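Long-range contacts in bacillaene synthase dehydratase PksH (Bacillus subtilis, PDB 3HP0), which catalyses the dehydration of the carrier-tethered (S)-3-hydroxy-3-methylglutaryl group to a 3-methylglutaconyl group during synthesis of the antibiotic bacillaene: residues L89-M94 / R223-A228; S105-K110 / G117-T122; A131-S136 / K168-Q173; I152-R157 / W178-A183. One frame throughout, in Å; residues are numbered along the deposited sequence.

Contact 1: L89-M94 / R223-A228; sequences LYDLWM and RAKATA
Two helices of the crotonase fold, 87-98 and, near the C terminus, 220-235, run nearly antiparallel here. The axes of the two short segments stand 11.4 Å apart at 158°, too wide for close interlocking, so long side chains span the gap. Tyr90 and Lys225 carry most of the contact and cross obliquely. Both have CG anti to the backbone N (chi1 -159° for Tyr90). The Lys225 chain is fully extended beyond CG, and its CG lies over one face of the Tyr90 ring, 3.9 Å from the centroid and 29° off the ring normal, a CH-pi contact. Lys225 CB comes in further along the ring, 3.5 Å from Tyr90 CE2. Ala228 CB adds an apolar touch, 4.1 Å from Tyr90 CE1. The extended chain carries the ammonium past the ring to a salt bridge, Lys225 NZ to Asp91 OD1 at 2.6 Å, with Asp91 OD1 accepting through its syn lone pair; the second bond, to Asp91 OD2, is weak. The ammonium lies between two acids, Asp91 and Glu87, and probably offsets the repulsion between their nearby oxygens. The Tyr90 hydroxyl is hydrogen-bonded to the carbonyl of Val221, which ties the ring's far end to the first turn of the partner helix. CH-pi contact and salt bridge together span the wide spacing in this antiparallel packing of helix 87-98 against helix 220-235 of the crotonase fold.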
loop_
_atom_site.group_PDB
_atom_site.type_symbol
_atom_site.label_atom_id
_atom_site.label_comp_id
_atom_site.label_asym_id
_atom_site.label_seq_id
_atom_site.Cartn_x
_atom_site.Cartn_y
_atom_site.Cartn_z
ATOM N N LEU A 89 1.144 -9.789 3.042
ATOM C CA LEU A 89 0.995 -8.418 2.575
ATOM C C LEU A 89 -0.359 -8.228 1.880
ATOM O O LEU A 89 -1.071 -7.251 2.132
ATOM C CB LEU A 89 2.119 -8.068 1.594
ATOM C CG LEU A 89 2.072 -6.652 1.013
ATOM C CD1 LEU A 89 2.270 -5.640 2.135
ATOM C CD2 LEU A 89 3.152 -6.477 -0.049
ATOM N N TYR A 90 -0.710 -9.167 1.008
ATOM C CA TYR A 90 -1.968 -9.079 0.278
ATOM C C TYR A 90 -3.158 -9.086 1.225
ATOM O O TYR A 90 -4.075 -8.278 1.078
ATOM C CB TYR A 90 -2.097 -10.233 -0.708
ATOM C CG TYR A 90 -3.080 -9.977 -1.834
ATOM C CD1 TYR A 90 -2.641 -9.491 -3.073
ATOM C CD2 TYR A 90 -4.446 -10.240 -1.673
ATOM C CE1 TYR A 90 -3.523 -9.291 -4.116
ATOM C CE2 TYR A 90 -5.347 -10.034 -2.723
ATOM C CZ TYR A 90 -4.878 -9.567 -3.941
ATOM O OH TYR A 90 -5.742 -9.418 -5.002
ATOM N N ASP A 91 -3.138 -9.991 2.203
ATOM C CA ASP A 91 -4.226 -10.091 3.174
ATOM C C ASP A 91 -4.327 -8.856 4.047
ATOM O O ASP A 91 -5.416 -8.485 4.473
ATOM C CB ASP A 91 -4.062 -11.336 4.044
ATOM C CG ASP A 91 -4.360 -12.601 3.281
ATOM O OD1 ASP A 91 -5.345 -12.595 2.512
ATOM O OD2 ASP A 91 -3.622 -13.592 3.447
ATOM N N LEU A 92 -3.186 -8.231 4.310
ATOM C CA LEU A 92 -3.141 -7.005 5.095
ATOM C C LEU A 92 -3.887 -5.921 4.311
ATOM O O LEU A 92 -4.780 -5.250 4.842
ATOM C CB LEU A 92 -1.695 -6.584 5.309
ATOM C CG LEU A 92 -1.408 -5.200 5.887
ATOM C CD1 LEU A 92 -2.156 -4.992 7.195
ATOM C CD2 LEU A 92 0.092 -5.069 6.083
ATOM N N TRP A 93 -3.536 -5.763 3.040
ATOM C CA TRP A 93 -4.194 -4.763 2.216
ATOM C C TRP A 93 -5.678 -5.076 2.117
ATOM O O TRP A 93 -6.504 -4.166 2.044
ATOM C CB TRP A 93 -3.566 -4.708 0.823
ATOM C CG TRP A 93 -2.183 -4.104 0.819
ATOM C CD1 TRP A 93 -1.635 -3.307 1.782
ATOM C CD2 TRP A 93 -1.196 -4.226 -0.209
ATOM N NE1 TRP A 93 -0.368 -2.925 1.419
ATOM C CE2 TRP A 93 -0.071 -3.474 0.201
ATOM C CE3 TRP A 93 -1.149 -4.900 -1.438
ATOM C CZ2 TRP A 93 1.092 -3.376 -0.576
ATOM C CZ3 TRP A 93 0.005 -4.805 -2.210
ATOM C CH2 TRP A 93 1.110 -4.048 -1.775
HETATM N N MSE A 94 -6.018 -6.365 2.128
HETATM C CA MSE A 94 -7.422 -6.769 2.061
HETATM C C MSE A 94 -8.135 -6.391 3.354
HETATM O O MSE A 94 -9.283 -5.962 3.342
HETATM C CB MSE A 94 -7.554 -8.275 1.849
HETATM C CG MSE A 94 -7.139 -8.756 0.475
HETATM SE SE MSE A 94 -7.972 -10.465 0.037
HETATM C CE MSE A 94 -9.636 -9.775 -0.684
ATOM N N ARG A 223 -10.820 -12.359 -5.699
ATOM C CA ARG A 223 -10.835 -13.232 -6.863
ATOM C C ARG A 223 -9.507 -13.262 -7.621
ATOM O O ARG A 223 -9.179 -14.246 -8.284
ATOM C CB ARG A 223 -11.956 -12.800 -7.811
ATOM C CG ARG A 223 -12.019 -13.611 -9.091
ATOM C CD ARG A 223 -13.174 -13.178 -9.981
ATOM N NE ARG A 223 -14.458 -13.260 -9.294
ATOM C CZ ARG A 223 -15.639 -13.162 -9.898
ATOM N NH1 ARG A 223 -15.703 -12.979 -11.215
ATOM N NH2 ARG A 223 -16.758 -13.240 -9.184
ATOM N N ALA A 224 -8.739 -12.183 -7.515
ATOM C CA ALA A 224 -7.466 -12.076 -8.210
ATOM C C ALA A 224 -6.260 -12.473 -7.369
ATOM O O ALA A 224 -5.163 -12.614 -7.903
ATOM C CB ALA A 224 -7.285 -10.642 -8.709
ATOM N N LYS A 225 -6.460 -12.660 -6.067
ATOM C CA LYS A 225 -5.367 -12.982 -5.153
ATOM C C LYS A 225 -4.401 -14.092 -5.571
ATOM O O LYS A 225 -3.177 -13.875 -5.629
ATOM C CB LYS A 225 -5.920 -13.304 -3.766
ATOM C CG LYS A 225 -4.837 -13.568 -2.750
ATOM C CD LYS A 225 -5.425 -14.009 -1.429
ATOM C CE LYS A 225 -4.323 -14.296 -0.416
ATOM N NZ LYS A 225 -4.876 -14.640 0.924
ATOM N N ALA A 226 -4.937 -15.281 -5.850
ATOM C CA ALA A 226 -4.087 -16.411 -6.244
ATOM C C ALA A 226 -3.334 -16.128 -7.540
ATOM O O ALA A 226 -2.164 -16.479 -7.675
ATOM C CB ALA A 226 -4.917 -17.672 -6.383
ATOM N N THR A 227 -4.005 -15.486 -8.488
ATOM C CA THR A 227 -3.372 -15.133 -9.753
ATOM C C THR A 227 -2.223 -14.158 -9.498
ATOM O O THR A 227 -1.133 -14.308 -10.044
ATOM C CB THR A 227 -4.360 -14.462 -10.687
ATOM O OG1 THR A 227 -5.443 -15.361 -10.951
ATOM C CG2 THR A 227 -3.680 -14.059 -11.991
ATOM N N ALA A 228 -2.477 -13.154 -8.668
ATOM C CA ALA A 228 -1.457 -12.168 -8.352
ATOM C C ALA A 228 -0.291 -12.866 -7.665
ATOM O O ALA A 228 0.865 -12.680 -8.048
ATOM C CB ALA A 228 -2.029 -11.076 -7.440
#

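Contact 2: S105-K110 / G117-T122; sequences SHVRGK and GFVSAT
Strand 105-107 and helix 117-121 cross at 129° between their N-to-C directions, with axes 8.5 Å apart, and the backbones come closest at Ser105 and Val119, whose CA atoms are 5.4 Å apart. Ser105 points at the helix end, its OG anti to the carbonyl carbon (chi1 -82°). There Ser105 OG and Thr122 OG1 are hydrogen-bonded at 2.9 Å; either hydroxyl could be the donor. Val119 O, 3.0 Å from Thr122 OG1, is a rival acceptor for the threonine proton. Thr122, the first residue to leave helical geometry, holds OG1 in the crowded position between backbone N and carbonyl carbon (chi1 62°), which turns the hydroxyl toward the strand. Its methyl also crowds the serine oxygen, with Thr122 CG2 2.9 Å from Ser105 OG. This is the crotonase core, where a helix lies against the central sheet; strand 102-107 is flanked there by strands 53-57 and 124-127. Two residues along the strand from Ser105, on the same side, Val107 meets Val119 tip to tip: Val107 CG1 lies 3.9 Å from Val119 CG2, the Val119 branch set anti to the carbonyl carbon. Val119 also touches Ala125 of strand 124-127, so the helix spans two neighbouring strands.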
loop_
_atom_site.group_PDB
_atom_site.type_symbol
_atom_site.label_atom_id
_atom_site.label_comp_id
_atom_site.label_asym_id
_atom_site.label_seq_id
_atom_site.Cartn_x
_atom_site.Cartn_y
_atom_site.Cartn_z
ATOM N N SER A 105 -5.312 6.649 4.211
ATOM C CA SER A 105 -3.916 6.844 3.856
ATOM C C SER A 105 -3.676 8.345 3.878
ATOM O O SER A 105 -4.504 9.132 3.388
ATOM C CB SER A 105 -3.623 6.347 2.440
ATOM O OG SER A 105 -3.417 4.956 2.422
ATOM N N HIS A 106 -2.552 8.738 4.455
ATOM C CA HIS A 106 -2.185 10.143 4.506
ATOM C C HIS A 106 -0.835 10.169 3.813
ATOM O O HIS A 106 0.184 9.782 4.387
ATOM C CB HIS A 106 -2.087 10.620 5.952
ATOM C CG HIS A 106 -1.735 12.066 6.081
ATOM N ND1 HIS A 106 -2.084 12.999 5.130
ATOM C CD2 HIS A 106 -1.075 12.742 7.048
ATOM C CE1 HIS A 106 -1.649 14.187 5.504
ATOM N NE2 HIS A 106 -1.034 14.060 6.665
ATOM N N VAL A 107 -0.843 10.622 2.565
ATOM C CA VAL A 107 0.356 10.638 1.751
ATOM C C VAL A 107 1.043 11.972 1.499
ATOM O O VAL A 107 0.400 12.983 1.207
ATOM C CB VAL A 107 0.073 10.002 0.366
ATOM C CG1 VAL A 107 1.038 8.872 0.114
ATOM C CG2 VAL A 107 -1.357 9.497 0.298
ATOM N N ARG A 108 2.367 11.939 1.594
ATOM C CA ARG A 108 3.222 13.093 1.337
ATOM C C ARG A 108 4.465 12.510 0.652
ATOM O O ARG A 108 5.012 11.509 1.115
ATOM C CB ARG A 108 3.686 13.760 2.636
ATOM C CG ARG A 108 2.638 14.194 3.651
ATOM C CD ARG A 108 3.362 14.449 4.983
ATOM N NE ARG A 108 2.561 15.131 5.998
ATOM C CZ ARG A 108 2.300 16.437 6.002
ATOM N NH1 ARG A 108 2.774 17.221 5.038
ATOM N NH2 ARG A 108 1.565 16.964 6.977
ATOM N N GLY A 109 4.915 13.114 -0.440
ATOM C CA GLY A 109 6.112 12.609 -1.088
ATOM C C GLY A 109 5.955 11.533 -2.147
ATOM O O GLY A 109 4.854 11.235 -2.601
ATOM N N LYS A 110 7.086 10.959 -2.545
ATOM C CA LYS A 110 7.127 9.918 -3.561
ATOM C C LYS A 110 6.585 8.602 -3.031
ATOM O O LYS A 110 6.911 8.180 -1.917
ATOM C CB LYS A 110 8.563 9.702 -4.038
ATOM C CG LYS A 110 9.176 10.872 -4.786
ATOM C CD LYS A 110 10.704 10.752 -4.856
ATOM C CE LYS A 110 11.157 9.435 -5.479
ATOM N NZ LYS A 110 12.641 9.253 -5.402
ATOM N N GLY A 117 0.194 0.008 -2.866
ATOM C CA GLY A 117 -0.725 -1.005 -2.387
ATOM C C GLY A 117 -1.510 -0.402 -1.230
ATOM O O GLY A 117 -2.743 -0.340 -1.258
ATOM N N PHE A 118 -0.781 0.068 -0.221
ATOM C CA PHE A 118 -1.379 0.691 0.956
ATOM C C PHE A 118 -2.388 1.799 0.630
ATOM O O PHE A 118 -3.524 1.755 1.088
ATOM C CB PHE A 118 -0.275 1.257 1.866
ATOM C CG PHE A 118 0.441 0.211 2.668
ATOM C CD1 PHE A 118 -0.141 -0.320 3.814
ATOM C CD2 PHE A 118 1.694 -0.267 2.268
ATOM C CE1 PHE A 118 0.505 -1.316 4.556
ATOM C CE2 PHE A 118 2.353 -1.270 3.009
ATOM C CZ PHE A 118 1.749 -1.793 4.154
ATOM N N VAL A 119 -1.976 2.786 -0.158
ATOM C CA VAL A 119 -2.856 3.897 -0.503
ATOM C C VAL A 119 -4.119 3.468 -1.251
ATOM O O VAL A 119 -5.207 3.997 -1.007
ATOM C CB VAL A 119 -2.105 4.956 -1.345
ATOM C CG1 VAL A 119 -3.062 6.029 -1.801
ATOM C CG2 VAL A 119 -0.966 5.577 -0.518
ATOM N N SER A 120 -3.966 2.508 -2.154
ATOM C CA SER A 120 -5.076 2.013 -2.947
ATOM C C SER A 120 -6.067 1.236 -2.101
ATOM O O SER A 120 -7.277 1.345 -2.304
ATOM C CB SER A 120 -4.569 1.086 -4.056
ATOM O OG SER A 120 -3.588 1.715 -4.859
ATOM N N ALA A 121 -5.537 0.446 -1.167
ATOM C CA ALA A 121 -6.348 -0.396 -0.300
ATOM C C ALA A 121 -7.161 0.336 0.761
ATOM O O ALA A 121 -8.272 -0.101 1.095
ATOM C CB ALA A 121 -5.459 -1.433 0.372
ATOM N N THR A 122 -6.621 1.433 1.299
ATOM C CA THR A 122 -7.328 2.167 2.327
ATOM C C THR A 122 -8.664 2.646 1.791
ATOM O O THR A 122 -8.809 2.880 0.590
ATOM C CB THR A 122 -6.484 3.369 2.871
ATOM O OG1 THR A 122 -6.201 4.318 1.827
ATOM C CG2 THR A 122 -5.165 2.850 3.462
#

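Contact 3: A131-S136 / K168-Q173; sequences ASFSLS and KPISVQ
The tight part of this contact is backbone to backbone: Phe133 and Ile170 form a single antiparallel hydrogen-bonded bridge with CA atoms 5.3 Å apart. Phe133 N gives to Ile170 O with an N-H...O angle of 165°, and Ile170 N gives to Phe133 O at 2.7 Å; both donors lie in the carbonyl planes. Pro169 CA adds a CA-H...O contact, 2.9 Å from Phe133 O. Next to it, Ser134 CB packs 3.4 Å from Pro169 CA and 3.5 Å from Pro169 CB. Beside the bridge, Phe133 CB lies 4.0 Å from Ile170 CG1, which occupies the crowded position between backbone N and carbonyl carbon (chi1 72°), while the ring has this carbon and Val172 CA at its edge. Strand 132-134 pairs in parallel with strand 110-112 of the crotonase fold, so 168-173 lies along its other edge, joined by one antiparallel bridge just before helix 172-178, with Ser171 as the N-cap. The loose side begins at Leu135 and Lys168. A water accepts from Leu135 N at 2.7 Å and gives at best a weak bond to Lys168 O. Lys168 is exposed, its CB directed away from the strand. The Ser134 side chain lies about 7 Å from that of the active-site Glu137, the residue just after 131-136.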
loop_
_atom_site.group_PDB
_atom_site.type_symbol
_atom_site.label_atom_id
_atom_site.label_comp_id
_atom_site.label_asym_id
_atom_site.label_seq_id
_atom_site.Cartn_x
_atom_site.Cartn_y
_atom_site.Cartn_z
ATOM N N ALA A 131 2.726 14.772 -2.993
ATOM C CA ALA A 131 2.543 13.386 -3.422
ATOM C C ALA A 131 2.666 13.112 -4.923
ATOM O O ALA A 131 2.117 13.829 -5.755
ATOM C CB ALA A 131 1.195 12.865 -2.917
ATOM N N SER A 132 3.410 12.068 -5.255
ATOM C CA SER A 132 3.561 11.637 -6.634
ATOM C C SER A 132 3.545 10.110 -6.561
ATOM O O SER A 132 4.005 9.522 -5.584
ATOM C CB SER A 132 4.871 12.144 -7.244
ATOM O OG SER A 132 5.988 11.485 -6.675
ATOM N N PHE A 133 3.023 9.470 -7.599
ATOM C CA PHE A 133 2.894 8.017 -7.612
ATOM C C PHE A 133 3.525 7.392 -8.849
ATOM O O PHE A 133 3.362 7.910 -9.949
ATOM C CB PHE A 133 1.395 7.672 -7.543
ATOM C CG PHE A 133 0.666 8.386 -6.439
ATOM C CD1 PHE A 133 0.554 7.814 -5.175
ATOM C CD2 PHE A 133 0.155 9.664 -6.643
ATOM C CE1 PHE A 133 -0.052 8.505 -4.121
ATOM C CE2 PHE A 133 -0.453 10.369 -5.605
ATOM C CZ PHE A 133 -0.558 9.788 -4.335
ATOM N N SER A 134 4.223 6.271 -8.684
ATOM C CA SER A 134 4.854 5.633 -9.839
ATOM C C SER A 134 5.035 4.112 -9.785
ATOM O O SER A 134 5.146 3.509 -8.715
ATOM C CB SER A 134 6.214 6.282 -10.111
ATOM O OG SER A 134 7.131 5.982 -9.074
ATOM N N LEU A 135 5.063 3.513 -10.972
ATOM C CA LEU A 135 5.246 2.074 -11.143
ATOM C C LEU A 135 6.319 1.895 -12.208
ATOM O O LEU A 135 6.040 2.019 -13.399
ATOM C CB LEU A 135 3.950 1.416 -11.616
ATOM C CG LEU A 135 2.734 1.499 -10.692
ATOM C CD1 LEU A 135 1.566 0.777 -11.317
ATOM C CD2 LEU A 135 3.074 0.881 -9.345
ATOM N N SER A 136 7.545 1.614 -11.770
ATOM C CA SER A 136 8.680 1.443 -12.672
ATOM C C SER A 136 9.067 -0.023 -12.885
ATOM O O SER A 136 9.918 -0.331 -13.720
ATOM C CB SER A 136 9.890 2.211 -12.125
ATOM O OG SER A 136 10.298 1.705 -10.857
ATOM N N LYS A 168 6.239 6.448 -15.887
ATOM C CA LYS A 168 6.471 7.749 -15.278
ATOM C C LYS A 168 5.500 8.106 -14.164
ATOM O O LYS A 168 4.289 7.915 -14.287
ATOM C CB LYS A 168 6.477 8.856 -16.333
ATOM C CG LYS A 168 5.174 9.067 -17.062
ATOM C CD LYS A 168 5.269 10.311 -17.939
ATOM C CE LYS A 168 5.577 11.554 -17.101
ATOM N NZ LYS A 168 5.509 12.812 -17.901
ATOM N N PRO A 169 6.029 8.642 -13.056
ATOM C CA PRO A 169 5.204 9.028 -11.916
ATOM C C PRO A 169 4.107 9.989 -12.347
ATOM O O PRO A 169 4.292 10.779 -13.274
ATOM C CB PRO A 169 6.212 9.668 -10.966
ATOM C CG PRO A 169 7.217 10.244 -11.895
ATOM C CD PRO A 169 7.407 9.133 -12.886
ATOM N N ILE A 170 2.957 9.901 -11.691
ATOM C CA ILE A 170 1.851 10.775 -12.022
ATOM C C ILE A 170 1.742 11.825 -10.926
ATOM O O ILE A 170 2.184 11.602 -9.798
ATOM C CB ILE A 170 0.521 10.001 -12.130
ATOM C CG1 ILE A 170 0.048 9.572 -10.746
ATOM C CG2 ILE A 170 0.708 8.762 -13.010
ATOM C CD1 ILE A 170 -1.371 9.069 -10.738
ATOM N N SER A 171 1.157 12.967 -11.268
ATOM C CA SER A 171 1.005 14.065 -10.324
ATOM C C SER A 171 -0.142 13.827 -9.344
ATOM O O SER A 171 -1.004 12.975 -9.571
ATOM C CB SER A 171 0.748 15.360 -11.087
ATOM O OG SER A 171 -0.503 15.299 -11.751
ATOM N N VAL A 172 -0.153 14.588 -8.256
ATOM C CA VAL A 172 -1.218 14.463 -7.281
ATOM C C VAL A 172 -2.535 14.877 -7.941
ATOM O O VAL A 172 -3.612 14.464 -7.510
ATOM C CB VAL A 172 -0.949 15.342 -6.038
ATOM C CG1 VAL A 172 -0.795 16.792 -6.443
ATOM C CG2 VAL A 172 -2.082 15.178 -5.036
ATOM N N GLN A 173 -2.440 15.682 -9.000
ATOM C CA GLN A 173 -3.621 16.140 -9.741
ATOM C C GLN A 173 -4.270 14.984 -10.501
ATOM O O GLN A 173 -5.487 14.785 -10.417
ATOM C CB GLN A 173 -3.256 17.232 -10.760
ATOM C CG GLN A 173 -2.937 18.610 -10.196
ATOM C CD GLN A 173 -1.702 18.629 -9.317
ATOM O OE1 GLN A 173 -0.712 17.937 -9.582
ATOM N NE2 GLN A 173 -1.745 19.444 -8.268
HETATM O O HOH W 1 3.980 4.771 -13.160
#

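Contact 4: I152-R157 / W178-A183; sequences IRRIGR and WGLIDA
Arg154, at the end of helix 148-155, reaches along the loop at 178-183 with its chain extended from CG to NE, although chi1, at -96°, is displaced from the staggered value. This brings the guanidinium end-on to Asp182 in a salt bridge: NH1 and NH2 of Arg154 both give to one oxygen, Asp182 OD1, at 3.1 Å and 3.2 Å respectively. That oxygen, which also accepts from the backbone N of Ala125, lies in the guanidinium plane, yet the two flat groups are turned 65° apart. NH2 meets the syn lone pair of OD1, while NH1 comes from above the carboxylate plane. Arg154 NH1 also gives to Gly179 O at 3.1 Å, in the plane of that carbonyl. The guanidinium's rotation is fixed by the carbonyls of Ser120, in helix 115-121, and Thr122, just after it, as well as by the 178-183 loop. In this part of the crotonase fold, Gly179 is the first residue beyond helix 172-178, and its positive phi would press a CB against the preceding carbonyl and also bring it close to Arg154 O. For Ile155, chi1 of 64° puts CG1 in the crowded position and CG2 anti to the carbonyl carbon. Ile155 CG2 rests against the backbone, 3.5 Å from Leu180 N, with Trp178 CB and Leu180 CB both 3.9 Å from it. Leu180 keeps CG anti to the backbone N; CD2 reaches Phe133 while CD1 faces Ser120. A water donates to both Ile155 O and Trp178 O, joining the two helix ends.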
loop_
_atom_site.group_PDB
_atom_site.type_symbol
_atom_site.label_atom_id
_atom_site.label_comp_id
_atom_site.label_asym_id
_atom_site.label_seq_id
_atom_site.Cartn_x
_atom_site.Cartn_y
_atom_site.Cartn_z
ATOM N N ILE A 152 -6.467 -1.043 -9.551
ATOM C CA ILE A 152 -7.506 -1.163 -10.557
ATOM C C ILE A 152 -8.891 -0.901 -9.989
ATOM O O ILE A 152 -9.721 -0.264 -10.636
ATOM C CB ILE A 152 -7.461 -2.564 -11.217
ATOM C CG1 ILE A 152 -6.211 -2.645 -12.101
ATOM C CG2 ILE A 152 -8.780 -2.850 -11.978
ATOM C CD1 ILE A 152 -6.045 -3.961 -12.827
ATOM N N ARG A 153 -9.150 -1.385 -8.778
ATOM C CA ARG A 153 -10.458 -1.149 -8.182
ATOM C C ARG A 153 -10.702 0.366 -8.031
ATOM O O ARG A 153 -11.837 0.831 -8.109
ATOM C CB ARG A 153 -10.578 -1.831 -6.810
ATOM C CG ARG A 153 -11.863 -1.413 -6.075
ATOM C CD ARG A 153 -11.883 -1.756 -4.583
ATOM N NE ARG A 153 -12.887 -0.936 -3.898
ATOM C CZ ARG A 153 -12.733 0.359 -3.606
ATOM N NH1 ARG A 153 -11.604 0.990 -3.923
ATOM N NH2 ARG A 153 -13.720 1.034 -3.031
ATOM N N ARG A 154 -9.633 1.126 -7.824
ATOM C CA ARG A 154 -9.755 2.574 -7.656
ATOM C C ARG A 154 -9.790 3.407 -8.932
ATOM O O ARG A 154 -10.608 4.315 -9.052
ATOM C CB ARG A 154 -8.613 3.113 -6.780
ATOM C CG ARG A 154 -8.964 3.272 -5.319
ATOM C CD ARG A 154 -7.773 3.756 -4.515
ATOM N NE ARG A 154 -8.142 3.973 -3.125
ATOM C CZ ARG A 154 -8.649 5.108 -2.646
ATOM N NH1 ARG A 154 -8.837 6.151 -3.451
ATOM N NH2 ARG A 154 -9.013 5.184 -1.366
ATOM N N ILE A 155 -8.918 3.101 -9.891
ATOM C CA ILE A 155 -8.847 3.922 -11.101
ATOM C C ILE A 155 -9.259 3.284 -12.406
ATOM O O ILE A 155 -9.297 3.949 -13.430
ATOM C CB ILE A 155 -7.431 4.477 -11.288
ATOM C CG1 ILE A 155 -6.448 3.333 -11.521
ATOM C CG2 ILE A 155 -7.007 5.252 -10.044
ATOM C CD1 ILE A 155 -5.051 3.814 -11.842
ATOM N N GLY A 156 -9.561 1.996 -12.380
ATOM C CA GLY A 156 -9.964 1.328 -13.594
ATOM C C GLY A 156 -8.789 0.618 -14.232
ATOM O O GLY A 156 -7.630 0.876 -13.903
ATOM N N ARG A 157 -9.107 -0.284 -15.148
ATOM C CA ARG A 157 -8.112 -1.061 -15.855
ATOM C C ARG A 157 -7.221 -0.222 -16.774
ATOM O O ARG A 157 -6.005 -0.360 -16.750
ATOM C CB ARG A 157 -8.807 -2.148 -16.679
ATOM C CG ARG A 157 -8.515 -3.550 -16.208
ATOM C CD ARG A 157 -9.701 -4.221 -15.521
ATOM N NE ARG A 157 -9.252 -5.464 -14.889
ATOM C CZ ARG A 157 -9.953 -6.178 -14.017
ATOM N NH1 ARG A 157 -11.166 -5.800 -13.648
ATOM N NH2 ARG A 157 -9.413 -7.262 -13.487
ATOM N N TRP A 178 -8.139 10.721 -11.469
ATOM C CA TRP A 178 -8.331 9.292 -11.701
ATOM C C TRP A 178 -9.045 8.534 -10.583
ATOM O O TRP A 178 -9.609 7.465 -10.813
ATOM C CB TRP A 178 -6.986 8.619 -11.963
ATOM C CG TRP A 178 -6.273 9.122 -13.181
ATOM C CD1 TRP A 178 -6.708 10.072 -14.063
ATOM C CD2 TRP A 178 -4.993 8.688 -13.659
ATOM N NE1 TRP A 178 -5.780 10.252 -15.059
ATOM C CE2 TRP A 178 -4.722 9.410 -14.840
ATOM C CE3 TRP A 178 -4.056 7.746 -13.210
ATOM C CZ2 TRP A 178 -3.546 9.230 -15.573
ATOM C CZ3 TRP A 178 -2.891 7.567 -13.938
ATOM C CH2 TRP A 178 -2.649 8.301 -15.111
ATOM N N GLY A 179 -9.018 9.074 -9.373
ATOM C CA GLY A 179 -9.666 8.396 -8.271
ATOM C C GLY A 179 -8.669 7.686 -7.379
ATOM O O GLY A 179 -9.072 7.044 -6.411
ATOM N N LEU A 180 -7.376 7.786 -7.706
ATOM C CA LEU A 180 -6.335 7.156 -6.896
ATOM C C LEU A 180 -6.382 7.717 -5.477
ATOM O O LEU A 180 -6.170 6.998 -4.507
ATOM C CB LEU A 180 -4.950 7.398 -7.494
ATOM C CG LEU A 180 -3.781 6.902 -6.619
ATOM C CD1 LEU A 180 -4.076 5.497 -6.088
ATOM C CD2 LEU A 180 -2.483 6.901 -7.421
ATOM N N ILE A 181 -6.650 9.008 -5.355
ATOM C CA ILE A 181 -6.750 9.615 -4.050
ATOM C C ILE A 181 -8.031 10.445 -3.991
ATOM O O ILE A 181 -8.440 11.055 -4.987
ATOM C CB ILE A 181 -5.503 10.524 -3.711
ATOM C CG1 ILE A 181 -5.233 11.486 -4.853
ATOM C CG2 ILE A 181 -4.265 9.678 -3.419
ATOM C CD1 ILE A 181 -6.007 12.764 -4.719
ATOM N N ASP A 182 -8.677 10.439 -2.831
ATOM C CA ASP A 182 -9.895 11.203 -2.608
ATOM C C ASP A 182 -9.368 12.430 -1.870
ATOM O O ASP A 182 -8.740 12.293 -0.827
ATOM C CB ASP A 182 -10.861 10.429 -1.683
ATOM C CG ASP A 182 -10.920 8.946 -1.994
ATOM O OD1 ASP A 182 -10.074 8.176 -1.483
ATOM O OD2 ASP A 182 -11.813 8.515 -2.759
ATOM N N ALA A 183 -9.571 13.621 -2.405
ATOM C CA ALA A 183 -9.102 14.842 -1.721
ATOM C C ALA A 183 -7.599 14.943 -1.406
ATOM O O ALA A 183 -6.948 13.997 -0.978
ATOM C CB ALA A 183 -9.873 15.040 -0.443
HETATM O O HOH W 2 -10.477 6.213 -13.497
#

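How the contacts relate
From the N terminus, helix 87-98 opens contact 1, which closes only at helix 220-235 and so encloses the other three. Contact 2 follows in the shortest loop, from strand 102-107 to helix 115-121, and closes before contacts 3 and 4 begin. Those two cross: strand 132-134 opens contact 3, helix 148-155 opens contact 4, then 168-173 and 178-183 close them in that order. Contact 1 touches contact 2 where Trp93 packs on Gly117 and Phe118. Contact 2 meets contact 3 through Gly109 and Ser132. Phe133 and Ile170 link strand 132-134 and residues 168-173 to the 178-183 loop; Arg154 of contact 4 reaches Ser120 and Thr122 of contact 2.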